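Local coordinates for protein tyrosine--tRNA ligase (Aeropyrum pernix, PDB 2CYA) that probably catalyses the two-step, ATP-dependent attachment of tyrosine to tRNA(Tyr), working as a homodimeric class I aminoacyl-tRNA synthetase, at residues L53-K58 with R100-A105; V71-W76 with F114-E119; D172-D177 with E199-K204; V248-S253 with R339-A344. All coordinates share one frame; numbering follows the deposited sequence.

Contact 1: L53-K58 with R100-A105; sequences LVWMYK and RVMEAA
Leu-53 reaches across to Ala-105, where its CD2 meets the CB methyl at 4.0 Å. The two helices, whose local axes approach to 10.4 Å, cross at -62°. Trp-55 offers the rim atom CZ3 to Met-102 SD at 4.1 Å, a Met-aromatic contact in which the sulfur lies oblique to the six-membered ring, 5.2 Å from its centroid. Met-56 fills the middle of the crossing. Its chain is extended beyond CG (chi3 178° for CE), with CG lying over the rim of one Trp-55 face, while SD packs on Met-102 CG at 3.6 Å and on Val-101 CG1 at 3.8 Å. An alanine here would probably open a gap between the helices, with Met-102 CG losing the thioether it packs on and Val-101 CG1 one of its neighbours. Tyr-57 comes last, turning the edge of its ring to Ala-105: its hydroxyl OH is 2.6 Å from a water that donates to Ala-105 O. Helices 51-64 and 88-104 are successive beta-alpha-beta crossover helices of the Rossmann-fold catalytic domain; around them, Leu-53 and Val-101 rest on Ile-341 of helix 323-346, and Trp-55 meets Trp-52, Tyr-42 and strand 207-211.

Contact 2: V71-W76 with F114-E119; sequences VLEATW and FVDAEE
Val-71, Leu-72 and Glu-73 pair in parallel register with Phe-114, Val-115 and Asp-116, joining strand 68-73 to the edge strand 113-116 of the Rossmann-fold sheet characteristic of class I synthetases. The main-chain ladder runs from Val-115 N to Val-71 O, from Glu-73 N to Val-115 O (2.7 Å) and from Ala-117 N to Glu-73 O. The last acceptor is gripped twice, because Thr-75 N reaches Glu-73 O from the opposite face of its plane. Apolar packing follows on both sheet faces: Val-71 CB lies 3.8 Å from Phe-114 CD2, and Leu-72 CD1 is 4.0 Å from Val-115 CB. Among the charged groups, Glu-73 OE1 and Asp-116 OD2 share a donating water, while Glu-73 OE2 is paired with Arg-99. Trp-76 NE1 donates to Glu-118 OE1 at 3.0 Å, a nearly straight bond (169°) lying in the indole plane and meeting the carboxylate on its anti side. An alanine in place of Trp-76 would probably leave Glu-118 OE1 without its indole donor and open a gap beside Ile-131 of the second subunit. Asp-116 is the N-cap of the following helix, its OD1 accepting from Glu-118 N at 2.7 Å, also on the anti side.

Contact 3: D172-D177 with E199-K204; sequences DIFYMD and EKLGRK
Phe-174 and Arg-203 bring the two backbones together, their CA atoms 6.3 Å apart, where two helices finish in Schellman motifs. Asp-177, with a positive phi of 52°, is the C-prime residue of one, its N bonded to Phe-174 O; Gly-202 holds the same place in the other, its N bonded to Glu-199 O across a type I turn. The chain then extends through Arg-203 and Lys-204 and runs past the Phe-174 ring.

Arg-203 lays its CB over one face of that ring, 3.8 Å from the centroid, in a CH-pi contact displaced toward CD1. A bend at chi2 (-70°) brings CD back against Phe-174 CB at 3.8 Å, and the guanidinium plane is tilted by 28° from that of the phenyl ring. Leu-201 meets a different part of the ring, its CD2 lying 3.8 Å from CE2 of Phe-174 with the two side chains crossing at about a right angle. CE1 of Phe-174 approaches the backbone O of Lys-204 at 3.6 Å. At the more polar end, the extended Lys-204 chain carries NZ to 3.2 Å from Asp-177 OD2, a salt bridge whose hydrogen bond is weak; a second weak bond runs from NZ to Asp-177 O.

The junction is backed by helix 124-135, where Val-133 touches both Phe-174 and Leu-201 and Leu-129 touches Arg-203. Val-197 and Ala-198 of helix 188-198 also pack on Phe-174. Helix 161-175 carries Asp-172, predicted to bind tyrosine and touched by Leu-72 of strand 68-73, so the contact finishes a helix of the probable tyrosine pocket.

Contact 4: V248-S253 with R339-A344; sequences VFVVDS and RPIRGA
Arg-342 lies against the loop of residues 250-253 along nearly its whole length. Its CB is 3.4 Å from Val-250 O. With CG anti to the backbone N (chi1 -176°), CG comes to 3.9 Å from Val-251 CA. CD follows at 3.4 Å from Asp-252 O, and the bend at chi3 (56°) turns NE out of the extended line of the chain. At the tip, NH1 donates to Asp-252 O at 2.8 Å with an angle of 160°; the acceptor lies in the guanidinium plane and is met on a lone pair. The other terminal nitrogen, NH2, forms a salt bridge with Asp-254 of helix 254-262.

Beside the arginine, Val-250 CB packs on Ile-341 CG2 at 3.7 Å. The loop region contains a type I turn from Phe-249 to Asp-252. Asp-252 OD2 accepts from Phe-249 N at 2.8 Å, from above the carboxylate plane, and is also salt-bridged to Lys-260. Ser-253 caps the next helix, its OG accepting from Asp-256 N. This turn and N-cap lead the chain into helix 254-262 after the KMSKS loop of class I synthetases, to which Phe-249 remains close through Lys-241, and Arg-342 ties it to helix 323-346.

Contacts 4, 1, 2 and 3 touch in turn across the molecule, the centres of contacts 3 and 4 about 38 Å apart. Contacts 1 and 4, their centres about 12 Å apart, share packing of Val-101 CG1 on Ile-341 CG2 at 3.8 Å. Contact 1 joins contact 2 where Met-102 SD meets Phe-114 CE2, also at 3.8 Å. Leu-72 CD2 of contact 2 lies 3.2 Å from OD2 of Asp-172, a predicted tyrosine-binding residue in contact 3, and near Tyr-39, another. Near the inferred ATP site, Trp-55 of contact 1 is about 3 Å (nearest atoms) from a sulfate ion, probably from the crystallisation liquor, and the Val-250 side chain of contact 4 about 6 Å from that of His-49.

Contact 1: L53-K58 with R100-A105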
loop_
_atom_site.group_PDB
_atom_site.type_symbol
_atom_site.label_atom_id
_atom_site.label_comp_id
_atom_site.label_asym_id
_atom_site.label_seq_id
_atom_site.Cartn_x
_atom_site.Cartn_y
_atom_site.Cartn_z
ATOM N N LEU A 53 22.999 -17.849 9.235
ATOM C CA LEU A 53 24.418 -17.538 9.432
ATOM C C LEU A 53 25.068 -17.220 8.080
ATOM O O LEU A 53 25.955 -16.366 7.992
ATOM C CB LEU A 53 25.143 -18.706 10.128
ATOM C CG LEU A 53 24.873 -18.970 11.628
ATOM C CD1 LEU A 53 25.626 -20.216 12.083
ATOM C CD2 LEU A 53 25.316 -17.758 12.473
ATOM N N VAL A 54 24.610 -17.886 7.023
ATOM C CA VAL A 54 25.149 -17.644 5.689
ATOM C C VAL A 54 25.026 -16.170 5.304
ATOM O O VAL A 54 25.997 -15.571 4.827
ATOM C CB VAL A 54 24.426 -18.478 4.597
ATOM C CG1 VAL A 54 25.015 -18.138 3.230
ATOM C CG2 VAL A 54 24.565 -19.970 4.879
ATOM N N TRP A 55 23.853 -15.561 5.492
ATOM C CA TRP A 55 23.777 -14.152 5.126
ATOM C C TRP A 55 24.450 -13.253 6.175
ATOM O O TRP A 55 24.924 -12.167 5.852
ATOM C CB TRP A 55 22.332 -13.714 4.841
ATOM C CG TRP A 55 21.331 -13.805 5.958
ATOM C CD1 TRP A 55 20.323 -14.724 6.086
ATOM C CD2 TRP A 55 21.162 -12.868 7.033
ATOM N NE1 TRP A 55 19.528 -14.409 7.172
ATOM C CE2 TRP A 55 20.021 -13.274 7.769
ATOM C CE3 TRP A 55 21.861 -11.718 7.440
ATOM C CZ2 TRP A 55 19.561 -12.574 8.889
ATOM C CZ3 TRP A 55 21.406 -11.018 8.550
ATOM C CH2 TRP A 55 20.257 -11.453 9.266
ATOM N N MET A 56 24.544 -13.719 7.424
ATOM C CA MET A 56 25.211 -12.910 8.441
ATOM C C MET A 56 26.709 -12.809 8.094
ATOM O O MET A 56 27.310 -11.752 8.210
ATOM C CB MET A 56 25.013 -13.518 9.833
ATOM C CG MET A 56 23.575 -13.423 10.351
ATOM S SD MET A 56 23.349 -14.318 11.912
ATOM C CE MET A 56 21.579 -13.981 12.285
ATOM N N TYR A 57 27.299 -13.910 7.647
ATOM C CA TYR A 57 28.716 -13.910 7.274
ATOM C C TYR A 57 28.928 -13.005 6.063
ATOM O O TYR A 57 29.975 -12.358 5.929
ATOM C CB TYR A 57 29.191 -15.334 6.941
ATOM C CG TYR A 57 29.195 -16.283 8.129
ATOM C CD1 TYR A 57 29.485 -15.821 9.424
ATOM C CD2 TYR A 57 28.970 -17.646 7.955
ATOM C CE1 TYR A 57 29.551 -16.688 10.499
ATOM C CE2 TYR A 57 29.040 -18.530 9.029
ATOM C CZ TYR A 57 29.333 -18.047 10.301
ATOM O OH TYR A 57 29.421 -18.932 11.361
ATOM N N LYS A 58 27.932 -12.965 5.179
ATOM C CA LYS A 58 28.023 -12.135 3.992
ATOM C C LYS A 58 27.955 -10.665 4.415
ATOM O O LYS A 58 28.632 -9.819 3.835
ATOM C CB LYS A 58 26.914 -12.498 3.004
ATOM C CG LYS A 58 27.050 -11.887 1.616
ATOM C CD LYS A 58 28.484 -11.960 1.047
ATOM C CE LYS A 58 29.023 -13.383 0.964
ATOM N NZ LYS A 58 30.425 -13.363 0.423
ATOM N N ARG A 100 22.033 -10.167 18.608
ATOM C CA ARG A 100 22.955 -10.820 19.527
ATOM C C ARG A 100 23.668 -11.965 18.840
ATOM O O ARG A 100 24.854 -12.189 19.064
ATOM C CB ARG A 100 22.207 -11.340 20.760
ATOM C CG ARG A 100 23.084 -12.062 21.781
ATOM C CD ARG A 100 24.244 -11.203 22.243
ATOM N NE ARG A 100 23.787 -9.919 22.763
ATOM C CZ ARG A 100 23.091 -9.775 23.881
ATOM N NH1 ARG A 100 22.776 -10.843 24.606
ATOM N NH2 ARG A 100 22.687 -8.567 24.263
ATOM N N VAL A 101 22.934 -12.695 18.010
ATOM C CA VAL A 101 23.508 -13.814 17.285
ATOM C C VAL A 101 24.565 -13.305 16.313
ATOM O O VAL A 101 25.645 -13.892 16.201
ATOM C CB VAL A 101 22.434 -14.570 16.480
ATOM C CG1 VAL A 101 23.111 -15.528 15.486
ATOM C CG2 VAL A 101 21.498 -15.350 17.434
ATOM N N MET A 102 24.261 -12.218 15.604
ATOM C CA MET A 102 25.211 -11.679 14.641
ATOM C C MET A 102 26.525 -11.274 15.299
ATOM O O MET A 102 27.594 -11.545 14.765
ATOM C CB MET A 102 24.612 -10.486 13.883
ATOM C CG MET A 102 23.552 -10.899 12.873
ATOM S SD MET A 102 22.755 -9.495 12.085
ATOM C CE MET A 102 24.078 -8.906 10.938
ATOM N N GLU A 103 26.431 -10.625 16.451
ATOM C CA GLU A 103 27.602 -10.187 17.191
ATOM C C GLU A 103 28.417 -11.399 17.629
ATOM O O GLU A 103 29.616 -11.495 17.350
ATOM C CB GLU A 103 27.160 -9.379 18.417
ATOM C CG GLU A 103 28.247 -9.168 19.471
ATOM C CD GLU A 103 27.822 -8.188 20.567
ATOM O OE1 GLU A 103 28.264 -7.030 20.526
ATOM O OE2 GLU A 103 27.038 -8.571 21.460
ATOM N N ALA A 104 27.747 -12.328 18.307
ATOM C CA ALA A 104 28.390 -13.542 18.787
ATOM C C ALA A 104 28.934 -14.377 17.634
ATOM O O ALA A 104 29.825 -15.197 17.834
ATOM C CB ALA A 104 27.401 -14.361 19.595
ATOM N N ALA A 105 28.406 -14.182 16.430
ATOM C CA ALA A 105 28.885 -14.960 15.288
ATOM C C ALA A 105 30.123 -14.307 14.683
ATOM O O ALA A 105 30.760 -14.863 13.796
ATOM C CB ALA A 105 27.788 -15.098 14.221
HETATM O O HOH W 1 30.192 -18.080 13.680
#

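Contact 2: V71-W76 with F114-E119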
loop_
_atom_site.group_PDB
_atom_site.type_symbol
_atom_site.label_atom_id
_atom_site.label_comp_id
_atom_site.label_asym_id
_atom_site.label_seq_id
_atom_site.Cartn_x
_atom_site.Cartn_y
_atom_site.Cartn_z
ATOM N N VAL A 71 20.898 -3.237 8.287
ATOM C CA VAL A 71 20.123 -4.461 8.353
ATOM C C VAL A 71 18.706 -3.944 8.622
ATOM O O VAL A 71 18.479 -3.195 9.577
ATOM C CB VAL A 71 20.564 -5.411 9.508
ATOM C CG1 VAL A 71 19.538 -6.543 9.655
ATOM C CG2 VAL A 71 21.959 -6.040 9.205
ATOM N N LEU A 72 17.763 -4.294 7.760
ATOM C CA LEU A 72 16.388 -3.850 7.986
ATOM C C LEU A 72 15.606 -4.952 8.686
ATOM O O LEU A 72 15.402 -6.024 8.123
ATOM C CB LEU A 72 15.673 -3.504 6.666
ATOM C CG LEU A 72 14.193 -3.133 6.898
ATOM C CD1 LEU A 72 14.147 -1.768 7.600
ATOM C CD2 LEU A 72 13.385 -3.090 5.558
ATOM N N GLU A 73 15.181 -4.700 9.916
ATOM C CA GLU A 73 14.384 -5.688 10.634
ATOM C C GLU A 73 13.005 -5.460 10.038
ATOM O O GLU A 73 12.291 -4.558 10.456
ATOM C CB GLU A 73 14.437 -5.389 12.140
ATOM C CG GLU A 73 15.887 -5.482 12.627
ATOM C CD GLU A 73 16.126 -4.975 14.026
ATOM O OE1 GLU A 73 15.312 -4.163 14.526
ATOM O OE2 GLU A 73 17.160 -5.377 14.621
ATOM N N ALA A 74 12.664 -6.271 9.035
ATOM C CA ALA A 74 11.407 -6.146 8.290
ATOM C C ALA A 74 10.202 -6.642 9.068
ATOM O O ALA A 74 9.544 -7.609 8.664
ATOM C CB ALA A 74 11.524 -6.894 6.978
ATOM N N THR A 75 9.911 -5.962 10.171
ATOM C CA THR A 75 8.824 -6.358 11.046
ATOM C C THR A 75 7.445 -6.291 10.411
ATOM O O THR A 75 6.628 -7.182 10.636
ATOM C CB THR A 75 8.820 -5.522 12.341
ATOM O OG1 THR A 75 8.582 -4.147 12.024
ATOM C CG2 THR A 75 10.176 -5.659 13.072
ATOM N N TRP A 76 7.187 -5.255 9.616
ATOM C CA TRP A 76 5.885 -5.134 8.970
ATOM C C TRP A 76 5.705 -6.241 7.928
ATOM O O TRP A 76 4.608 -6.762 7.732
ATOM C CB TRP A 76 5.728 -3.734 8.345
ATOM C CG TRP A 76 5.399 -2.691 9.382
ATOM C CD1 TRP A 76 5.946 -2.570 10.629
ATOM C CD2 TRP A 76 4.438 -1.631 9.264
ATOM N NE1 TRP A 76 5.388 -1.500 11.295
ATOM C CE2 TRP A 76 4.456 -0.911 10.480
ATOM C CE3 TRP A 76 3.562 -1.222 8.249
ATOM C CZ2 TRP A 76 3.630 0.192 10.709
ATOM C CZ3 TRP A 76 2.739 -0.116 8.477
ATOM C CH2 TRP A 76 2.782 0.574 9.695
ATOM N N PHE A 114 21.252 -0.969 12.390
ATOM C CA PHE A 114 20.040 -1.771 12.481
ATOM C C PHE A 114 18.854 -0.823 12.435
ATOM O O PHE A 114 18.819 0.169 13.163
ATOM C CB PHE A 114 20.025 -2.599 13.770
ATOM C CG PHE A 114 20.958 -3.777 13.733
ATOM C CD1 PHE A 114 22.295 -3.635 14.093
ATOM C CD2 PHE A 114 20.506 -5.021 13.307
ATOM C CE1 PHE A 114 23.173 -4.722 14.032
ATOM C CE2 PHE A 114 21.372 -6.121 13.240
ATOM C CZ PHE A 114 22.706 -5.967 13.605
ATOM N N VAL A 115 17.901 -1.130 11.558
ATOM C CA VAL A 115 16.716 -0.306 11.343
ATOM C C VAL A 115 15.458 -1.145 11.445
ATOM O O VAL A 115 15.342 -2.183 10.779
ATOM C CB VAL A 115 16.735 0.311 9.917
ATOM C CG1 VAL A 115 15.666 1.380 9.767
ATOM C CG2 VAL A 115 18.090 0.863 9.616
ATOM N N ASP A 116 14.527 -0.710 12.280
ATOM C CA ASP A 116 13.234 -1.391 12.425
ATOM C C ASP A 116 12.330 -0.807 11.321
ATOM O O ASP A 116 12.306 0.402 11.114
ATOM C CB ASP A 116 12.622 -1.085 13.806
ATOM C CG ASP A 116 11.322 -1.842 14.057
ATOM O OD1 ASP A 116 10.393 -1.754 13.221
ATOM O OD2 ASP A 116 11.228 -2.531 15.089
ATOM N N ALA A 117 11.604 -1.651 10.596
ATOM C CA ALA A 117 10.723 -1.162 9.531
ATOM C C ALA A 117 9.804 -0.023 10.017
ATOM O O ALA A 117 9.349 0.803 9.226
ATOM C CB ALA A 117 9.886 -2.311 8.995
ATOM N N GLU A 118 9.536 0.015 11.320
ATOM C CA GLU A 118 8.675 1.046 11.888
ATOM C C GLU A 118 9.175 2.456 11.599
ATOM O O GLU A 118 8.374 3.381 11.451
ATOM C CB GLU A 118 8.555 0.874 13.404
ATOM C CG GLU A 118 7.415 1.661 14.005
ATOM C CD GLU A 118 6.352 0.765 14.607
ATOM O OE1 GLU A 118 5.960 -0.251 13.972
ATOM O OE2 GLU A 118 5.900 1.085 15.724
ATOM N N GLU A 119 10.490 2.627 11.531
ATOM C CA GLU A 119 11.060 3.935 11.254
ATOM C C GLU A 119 10.716 4.345 9.831
ATOM O O GLU A 119 10.500 5.516 9.558
ATOM C CB GLU A 119 12.584 3.933 11.436
ATOM C CG GLU A 119 13.045 3.384 12.777
ATOM C CD GLU A 119 14.568 3.373 12.924
ATOM O OE1 GLU A 119 15.077 2.524 13.701
ATOM O OE2 GLU A 119 15.243 4.211 12.271
HETATM O O HOH W 2 12.982 -4.641 15.534
HETATM O O HOH W 3 8.275 -2.613 14.736
#

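Contact 3: D172-D177 with E199-K204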
loop_
_atom_site.group_PDB
_atom_site.type_symbol
_atom_site.label_atom_id
_atom_site.label_comp_id
_atom_site.label_asym_id
_atom_site.label_seq_id
_atom_site.Cartn_x
_atom_site.Cartn_y
_atom_site.Cartn_z
ATOM N N ASP A 172 11.764 -0.152 0.250
ATOM C CA ASP A 172 12.743 -0.161 1.333
ATOM C C ASP A 172 14.119 0.126 0.728
ATOM O O ASP A 172 14.892 0.925 1.262
ATOM C CB ASP A 172 12.818 -1.535 2.021
ATOM C CG ASP A 172 11.575 -1.881 2.816
ATOM O OD1 ASP A 172 10.815 -0.971 3.195
ATOM O OD2 ASP A 172 11.371 -3.080 3.089
ATOM N N ILE A 173 14.417 -0.565 -0.376
ATOM C CA ILE A 173 15.688 -0.419 -1.088
ATOM C C ILE A 173 15.851 1.010 -1.597
ATOM O O ILE A 173 16.885 1.629 -1.373
ATOM C CB ILE A 173 15.769 -1.428 -2.290
ATOM C CG1 ILE A 173 15.886 -2.859 -1.745
ATOM C CG2 ILE A 173 16.950 -1.100 -3.214
ATOM C CD1 ILE A 173 15.616 -3.936 -2.791
ATOM N N PHE A 174 14.835 1.551 -2.267
ATOM C CA PHE A 174 14.967 2.917 -2.781
ATOM C C PHE A 174 15.011 3.945 -1.646
ATOM O O PHE A 174 15.836 4.868 -1.659
ATOM C CB PHE A 174 13.818 3.281 -3.742
ATOM C CG PHE A 174 13.731 2.409 -4.987
ATOM C CD1 PHE A 174 14.875 1.860 -5.569
ATOM C CD2 PHE A 174 12.496 2.206 -5.616
ATOM C CE1 PHE A 174 14.796 1.129 -6.752
ATOM C CE2 PHE A 174 12.397 1.473 -6.807
ATOM C CZ PHE A 174 13.543 0.931 -7.380
ATOM N N TYR A 175 14.130 3.790 -0.662
ATOM C CA TYR A 175 14.091 4.730 0.453
ATOM C C TYR A 175 15.452 4.828 1.148
ATOM O O TYR A 175 15.882 5.918 1.519
ATOM C CB TYR A 175 13.035 4.309 1.472
ATOM C CG TYR A 175 12.889 5.272 2.629
ATOM C CD1 TYR A 175 12.070 6.404 2.526
ATOM C CD2 TYR A 175 13.550 5.042 3.839
ATOM C CE1 TYR A 175 11.911 7.282 3.615
ATOM C CE2 TYR A 175 13.401 5.910 4.923
ATOM C CZ TYR A 175 12.580 7.026 4.805
ATOM O OH TYR A 175 12.445 7.884 5.877
ATOM N N MET A 176 16.127 3.693 1.330
ATOM C CA MET A 176 17.446 3.688 1.979
ATOM C C MET A 176 18.580 4.063 1.034
ATOM O O MET A 176 19.761 3.970 1.388
ATOM C CB MET A 176 17.709 2.339 2.632
ATOM C CG MET A 176 16.783 2.087 3.817
ATOM S SD MET A 176 17.130 0.568 4.699
ATOM C CE MET A 176 16.038 -0.460 3.906
ATOM N N ASP A 177 18.214 4.480 -0.176
ATOM C CA ASP A 177 19.189 4.948 -1.151
ATOM C C ASP A 177 20.325 3.957 -1.350
ATOM O O ASP A 177 21.495 4.322 -1.287
ATOM C CB ASP A 177 19.747 6.289 -0.661
ATOM C CG ASP A 177 20.474 7.056 -1.757
ATOM O OD1 ASP A 177 19.942 7.102 -2.888
ATOM O OD2 ASP A 177 21.555 7.614 -1.477
ATOM N N GLU A 199 15.059 2.917 -12.818
ATOM C CA GLU A 199 15.283 4.026 -13.756
ATOM C C GLU A 199 13.996 4.815 -14.042
ATOM O O GLU A 199 14.022 6.039 -14.134
ATOM C CB GLU A 199 15.956 3.507 -15.041
ATOM C CG GLU A 199 17.401 3.052 -14.779
ATOM C CD GLU A 199 18.103 2.426 -15.988
ATOM O OE1 GLU A 199 17.534 2.419 -17.106
ATOM O OE2 GLU A 199 19.245 1.945 -15.808
ATOM N N LYS A 200 12.872 4.122 -14.127
ATOM C CA LYS A 200 11.593 4.797 -14.352
ATOM C C LYS A 200 11.284 5.811 -13.250
ATOM O O LYS A 200 10.695 6.852 -13.518
ATOM C CB LYS A 200 10.462 3.775 -14.430
ATOM C CG LYS A 200 10.535 2.927 -15.668
ATOM C CD LYS A 200 9.521 1.801 -15.623
ATOM C CE LYS A 200 9.667 0.934 -16.849
ATOM N NZ LYS A 200 8.765 -0.245 -16.794
ATOM N N LEU A 201 11.674 5.501 -12.015
ATOM C CA LEU A 201 11.435 6.391 -10.881
ATOM C C LEU A 201 12.601 7.305 -10.542
ATOM O O LEU A 201 12.541 8.035 -9.560
ATOM C CB LEU A 201 11.121 5.584 -9.611
ATOM C CG LEU A 201 9.802 4.830 -9.466
ATOM C CD1 LEU A 201 9.556 3.943 -10.664
ATOM C CD2 LEU A 201 9.857 4.007 -8.192
ATOM N N GLY A 202 13.675 7.264 -11.312
ATOM C CA GLY A 202 14.797 8.122 -10.969
ATOM C C GLY A 202 15.508 7.651 -9.711
ATOM O O GLY A 202 16.106 8.447 -9.001
ATOM N N ARG A 203 15.456 6.352 -9.435
ATOM C CA ARG A 203 16.120 5.784 -8.264
ATOM C C ARG A 203 17.272 4.893 -8.713
ATOM O O ARG A 203 17.247 4.372 -9.817
ATOM C CB ARG A 203 15.125 4.947 -7.449
ATOM C CG ARG A 203 14.112 5.783 -6.701
ATOM C CD ARG A 203 14.824 6.502 -5.577
ATOM N NE ARG A 203 13.991 7.536 -4.997
ATOM C CZ ARG A 203 14.193 8.067 -3.799
ATOM N NH1 ARG A 203 15.212 7.652 -3.049
ATOM N NH2 ARG A 203 13.373 9.010 -3.357
ATOM N N LYS A 204 18.261 4.700 -7.845
ATOM C CA LYS A 204 19.416 3.859 -8.161
ATOM C C LYS A 204 19.008 2.403 -8.423
ATOM O O LYS A 204 18.272 1.801 -7.629
ATOM C CB LYS A 204 20.419 3.862 -7.003
ATOM C CG LYS A 204 21.092 5.192 -6.668
ATOM C CD LYS A 204 21.864 5.011 -5.354
ATOM C CE LYS A 204 22.653 6.230 -4.940
ATOM N NZ LYS A 204 23.256 5.974 -3.590
HETATM O O HOH W 4 17.666 5.042 -4.440
#

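Contact 4: V248-S253 with R339-A344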
loop_
_atom_site.group_PDB
_atom_site.type_symbol
_atom_site.label_atom_id
_atom_site.label_comp_id
_atom_site.label_asym_id
_atom_site.label_seq_id
_atom_site.Cartn_x
_atom_site.Cartn_y
_atom_site.Cartn_z
ATOM N N VAL A 248 18.421 -26.665 12.350
ATOM C CA VAL A 248 19.253 -26.547 13.528
ATOM C C VAL A 248 19.172 -25.104 14.010
ATOM O O VAL A 248 19.579 -24.184 13.300
ATOM C CB VAL A 248 20.715 -26.918 13.203
ATOM C CG1 VAL A 248 21.581 -26.800 14.454
ATOM C CG2 VAL A 248 20.761 -28.342 12.650
ATOM N N PHE A 249 18.624 -24.893 15.202
ATOM C CA PHE A 249 18.522 -23.530 15.731
ATOM C C PHE A 249 19.795 -23.154 16.488
ATOM O O PHE A 249 20.513 -24.033 16.977
ATOM C CB PHE A 249 17.310 -23.394 16.654
ATOM C CG PHE A 249 16.014 -23.712 15.982
ATOM C CD1 PHE A 249 15.455 -24.976 16.087
ATOM C CD2 PHE A 249 15.374 -22.757 15.194
ATOM C CE1 PHE A 249 14.271 -25.293 15.409
ATOM C CE2 PHE A 249 14.191 -23.063 14.510
ATOM C CZ PHE A 249 13.640 -24.331 14.619
ATOM N N VAL A 250 20.064 -21.853 16.588
ATOM C CA VAL A 250 21.268 -21.400 17.260
ATOM C C VAL A 250 21.231 -21.689 18.741
ATOM O O VAL A 250 22.214 -21.453 19.426
ATOM C CB VAL A 250 21.542 -19.877 17.051
ATOM C CG1 VAL A 250 21.810 -19.596 15.582
ATOM C CG2 VAL A 250 20.381 -19.054 17.561
ATOM N N VAL A 251 20.103 -22.194 19.241
ATOM C CA VAL A 251 20.011 -22.518 20.658
ATOM C C VAL A 251 19.748 -23.995 20.917
ATOM O O VAL A 251 19.405 -24.371 22.036
ATOM C CB VAL A 251 18.918 -21.693 21.410
ATOM C CG1 VAL A 251 19.278 -20.201 21.411
ATOM C CG2 VAL A 251 17.550 -21.941 20.792
ATOM N N ASP A 252 19.891 -24.833 19.893
ATOM C CA ASP A 252 19.710 -26.271 20.081
ATOM C C ASP A 252 20.887 -26.782 20.915
ATOM O O ASP A 252 22.000 -26.248 20.828
ATOM C CB ASP A 252 19.734 -27.032 18.745
ATOM C CG ASP A 252 18.422 -26.980 18.011
ATOM O OD1 ASP A 252 17.403 -26.707 18.662
ATOM O OD2 ASP A 252 18.410 -27.228 16.782
ATOM N N SER A 253 20.644 -27.831 21.696
ATOM C CA SER A 253 21.680 -28.436 22.536
ATOM C C SER A 253 22.645 -29.202 21.644
ATOM O O SER A 253 22.330 -29.466 20.478
ATOM C CB SER A 253 21.039 -29.412 23.533
ATOM O OG SER A 253 20.430 -30.506 22.849
ATOM N N ARG A 339 28.030 -23.335 19.898
ATOM C CA ARG A 339 28.298 -23.168 21.322
ATOM C C ARG A 339 28.369 -21.717 21.795
ATOM O O ARG A 339 27.598 -21.314 22.664
ATOM C CB ARG A 339 29.579 -23.924 21.703
ATOM C CG ARG A 339 29.910 -23.907 23.187
ATOM C CD ARG A 339 30.899 -25.034 23.536
ATOM N NE ARG A 339 30.279 -26.364 23.452
ATOM C CZ ARG A 339 30.938 -27.473 23.120
ATOM N NH1 ARG A 339 32.237 -27.418 22.839
ATOM N NH2 ARG A 339 30.300 -28.639 23.060
ATOM N N PRO A 340 29.284 -20.910 21.231
ATOM C CA PRO A 340 29.355 -19.517 21.682
ATOM C C PRO A 340 28.119 -18.663 21.364
ATOM O O PRO A 340 27.780 -17.761 22.132
ATOM C CB PRO A 340 30.634 -18.993 21.011
ATOM C CG PRO A 340 30.744 -19.840 19.786
ATOM C CD PRO A 340 30.373 -21.214 20.291
ATOM N N ILE A 341 27.458 -18.928 20.237
ATOM C CA ILE A 341 26.253 -18.176 19.882
ATOM C C ILE A 341 25.148 -18.505 20.882
ATOM O O ILE A 341 24.448 -17.613 21.389
ATOM C CB ILE A 341 25.781 -18.537 18.475
ATOM C CG1 ILE A 341 26.878 -18.139 17.480
ATOM C CG2 ILE A 341 24.442 -17.838 18.164
ATOM C CD1 ILE A 341 26.657 -18.611 16.081
ATOM N N ARG A 342 24.996 -19.798 21.156
ATOM C CA ARG A 342 24.007 -20.275 22.104
ATOM C C ARG A 342 24.257 -19.635 23.472
ATOM O O ARG A 342 23.319 -19.217 24.160
ATOM C CB ARG A 342 24.104 -21.794 22.213
ATOM C CG ARG A 342 23.049 -22.440 23.103
ATOM C CD ARG A 342 23.166 -23.949 23.002
ATOM N NE ARG A 342 24.515 -24.370 23.346
ATOM C CZ ARG A 342 25.128 -25.444 22.865
ATOM N NH1 ARG A 342 24.525 -26.254 21.992
ATOM N NH2 ARG A 342 26.363 -25.692 23.252
ATOM N N GLY A 343 25.528 -19.547 23.855
ATOM C CA GLY A 343 25.879 -18.950 25.132
ATOM C C GLY A 343 25.494 -17.483 25.260
ATOM O O GLY A 343 24.930 -17.071 26.278
ATOM N N ALA A 344 25.797 -16.692 24.233
ATOM C CA ALA A 344 25.467 -15.268 24.242
ATOM C C ALA A 344 23.966 -15.040 24.346
ATOM O O ALA A 344 23.519 -14.052 24.918
ATOM C CB ALA A 344 26.001 -14.597 22.979
#